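Long-range contact in alpha-ketoglutarate-dependent non-heme iron oxygenase EasH (Aspergillus japonicus, PDB 5M0T), which probably catalyses an iron(II)- and 2-oxoglutarate-dependent oxidation in the biosynthesis of the ergot alkaloid cycloclavine: residues E121-Y126 against D219-G224. Numbering follows the deposited sequence.
Sequences ETEPGY and DFLRRG. With AKG (2-oxoglutaric acid), chain D.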
loop_
_atom_site.group_PDB
_atom_site.type_symbol
_atom_site.label_atom_id
_atom_site.label_comp_id
_atom_site.label_asym_id
_atom_site.label_seq_id
_atom_site.Cartn_x
_atom_site.Cartn_y
_atom_site.Cartn_z
ATOM N N GLU A 121 8.784 21.778 12.446
ATOM C CA GLU A 121 9.110 22.969 13.228
ATOM C C GLU A 121 8.427 24.223 12.608
ATOM O O GLU A 121 8.672 24.561 11.442
ATOM C CB GLU A 121 10.640 23.132 13.284
ATOM C CG GLU A 121 11.189 23.644 14.610
ATOM C CD GLU A 121 12.707 23.553 14.698
ATOM O OE1 GLU A 121 13.375 24.355 13.999
ATOM O OE2 GLU A 121 13.234 22.698 15.459
ATOM N N THR A 122 7.570 24.889 13.374
ATOM C CA THR A 122 6.885 26.101 12.898
ATOM C C THR A 122 7.592 27.328 13.469
ATOM O O THR A 122 7.856 27.399 14.663
ATOM C CB THR A 122 5.390 26.124 13.278
ATOM O OG1 THR A 122 5.246 26.133 14.704
ATOM C CG2 THR A 122 4.674 24.894 12.736
ATOM N N GLU A 123 7.912 28.272 12.602
ATOM C CA GLU A 123 8.619 29.492 12.996
ATOM C C GLU A 123 7.646 30.544 13.554
ATOM O O GLU A 123 6.441 30.426 13.386
ATOM C CB GLU A 123 9.391 30.046 11.792
ATOM C CG GLU A 123 10.436 29.072 11.242
ATOM C CD GLU A 123 11.140 29.582 9.993
ATOM O OE1 GLU A 123 10.569 30.448 9.289
ATOM O OE2 GLU A 123 12.279 29.131 9.724
ATOM N N PRO A 124 8.165 31.577 14.230
ATOM C CA PRO A 124 7.324 32.709 14.607
ATOM C C PRO A 124 6.591 33.308 13.400
ATOM O O PRO A 124 7.195 33.500 12.337
ATOM C CB PRO A 124 8.340 33.709 15.150
ATOM C CG PRO A 124 9.424 32.856 15.699
ATOM C CD PRO A 124 9.542 31.738 14.730
ATOM N N GLY A 125 5.295 33.561 13.559
ATOM C CA GLY A 125 4.457 34.083 12.481
ATOM C C GLY A 125 3.743 33.048 11.616
ATOM O O GLY A 125 2.889 33.429 10.801
ATOM N N TYR A 126 4.086 31.755 11.769
ATOM C CA TYR A 126 3.479 30.693 10.955
ATOM C C TYR A 126 1.969 30.695 11.190
ATOM O O TYR A 126 1.514 30.686 12.341
ATOM C CB TYR A 126 4.090 29.317 11.260
ATOM C CG TYR A 126 3.340 28.174 10.615
ATOM C CD1 TYR A 126 3.408 27.962 9.233
ATOM C CD2 TYR A 126 2.527 27.333 11.374
ATOM C CE1 TYR A 126 2.714 26.917 8.634
ATOM C CE2 TYR A 126 1.834 26.282 10.783
ATOM C CZ TYR A 126 1.919 26.084 9.416
ATOM O OH TYR A 126 1.218 25.054 8.831
ATOM N N ASP A 219 9.605 34.691 18.991
ATOM C CA ASP A 219 10.931 34.075 19.121
ATOM C C ASP A 219 10.981 32.563 19.430
ATOM O O ASP A 219 12.055 32.047 19.677
ATOM C CB ASP A 219 11.710 34.845 20.201
ATOM C CG ASP A 219 11.028 34.795 21.581
ATOM O OD1 ASP A 219 9.808 34.484 21.675
ATOM O OD2 ASP A 219 11.725 35.084 22.578
ATOM N N PHE A 220 9.852 31.851 19.392
ATOM C CA PHE A 220 9.821 30.433 19.777
ATOM C C PHE A 220 9.586 29.531 18.565
ATOM O O PHE A 220 8.575 29.692 17.852
ATOM C CB PHE A 220 8.729 30.192 20.820
ATOM C CG PHE A 220 8.885 28.908 21.590
ATOM C CD1 PHE A 220 8.369 27.716 21.100
ATOM C CD2 PHE A 220 9.565 28.894 22.809
ATOM C CE1 PHE A 220 8.520 26.530 21.825
ATOM C CE2 PHE A 220 9.714 27.721 23.530
ATOM C CZ PHE A 220 9.184 26.542 23.050
ATOM N N LEU A 221 10.519 28.595 18.342
ATOM C CA LEU A 221 10.377 27.553 17.327
ATOM C C LEU A 221 9.689 26.365 17.976
ATOM O O LEU A 221 10.264 25.724 18.857
ATOM C CB LEU A 221 11.732 27.112 16.785
ATOM C CG LEU A 221 12.578 28.193 16.135
ATOM C CD1 LEU A 221 14.040 27.901 16.455
ATOM C CD2 LEU A 221 12.330 28.326 14.627
ATOM N N ARG A 222 8.470 26.079 17.534
ATOM C CA ARG A 222 7.633 25.010 18.104
ATOM C C ARG A 222 7.876 23.729 17.302
ATOM O O ARG A 222 7.552 23.676 16.126
ATOM C CB ARG A 222 6.159 25.471 18.107
ATOM C CG ARG A 222 5.071 24.435 18.379
ATOM C CD ARG A 222 4.858 23.547 17.169
ATOM N NE ARG A 222 3.504 23.117 16.959
ATOM C CZ ARG A 222 3.131 22.289 15.984
ATOM N NH1 ARG A 222 4.008 21.765 15.114
ATOM N NH2 ARG A 222 1.854 21.959 15.896
ATOM N N ARG A 223 8.482 22.719 17.927
ATOM C CA ARG A 223 8.888 21.502 17.222
ATOM C C ARG A 223 7.987 20.334 17.605
ATOM O O ARG A 223 7.951 19.934 18.766
ATOM C CB ARG A 223 10.341 21.155 17.532
ATOM C CG ARG A 223 10.812 19.889 16.824
ATOM C CD ARG A 223 12.300 19.820 16.498
ATOM N NE ARG A 223 13.196 20.490 17.440
ATOM C CZ ARG A 223 14.526 20.372 17.419
ATOM N NH1 ARG A 223 15.145 19.597 16.520
ATOM N NH2 ARG A 223 15.251 21.024 18.321
ATOM N N GLY A 224 7.258 19.807 16.629
ATOM C CA GLY A 224 6.418 18.622 16.807
ATOM C C GLY A 224 6.991 17.425 16.077
ATOM O O GLY A 224 7.853 17.580 15.211
HETATM C C1 AKG D . -0.262 17.214 9.171
HETATM O O1 AKG D . -0.966 16.356 8.641
HETATM O O2 AKG D . 0.738 17.822 8.576
HETATM C C2 AKG D . -0.460 17.683 10.620
HETATM O O5 AKG D . -1.555 17.523 11.124
HETATM C C3 AKG D . 0.676 18.291 11.401
HETATM C C4 AKG D . 0.237 18.819 12.757
HETATM C C5 AKG D . 1.334 19.463 13.558
HETATM O O3 AKG D . 2.557 19.305 13.108
HETATM O O4 AKG D . 1.088 20.083 14.568
#
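T122 and R222 face each other as a hydrogen-bonded antiparallel pair where strands 112-122 and 222-231 meet. T122 N donates to R222 O at 3.0 Å, and R222 N returns a bond to T122 O at 3.2 Å; the same carbonyl, R222 O, also takes a CA-H...O contact from E121.

On the face bearing E121 and R223 the link is ionic. The extended glutamate chain brings OE2 3.0 Å from R223 NE, but the oxygen sits over a face of the guanidinium, with the two planar groups 87° apart. Charge attraction, rather than a directed N-H, therefore joins them, and R223 has a stronger partner in D53, whose OD2 forms a salt bridge with NH1.

Farther out, where the strands give way to loops, contacts are van der Waals: L221 CD2 lies 3.9 Å from E123 CG, both side chains pointing the same way, and more loosely meets P124 CD, while P124 CG rests 3.8 Å from D219 N and also near F220 N.

On the face bearing T122 and R222, the arginine reaches the cosubstrate. With CG anti to its backbone N (chi1 168°), R222 passes T122 OG1, its CD at 3.6 Å, and bends to hydrogen-bond through NH2 to O4 of 2-oxoglutarate; the modelled 2.4 Å between R222 NH2 and O4 is very short and its exact length doubtful. NH1 bonds weakly to O3. G167 O also accepts from NH2, and T169 and Q129 help hold the ligand. A strand-borne arginine gripping the distal carboxylate of 2-oxoglutarate is characteristic of the cupin-fold, PhyH-type iron oxygenases.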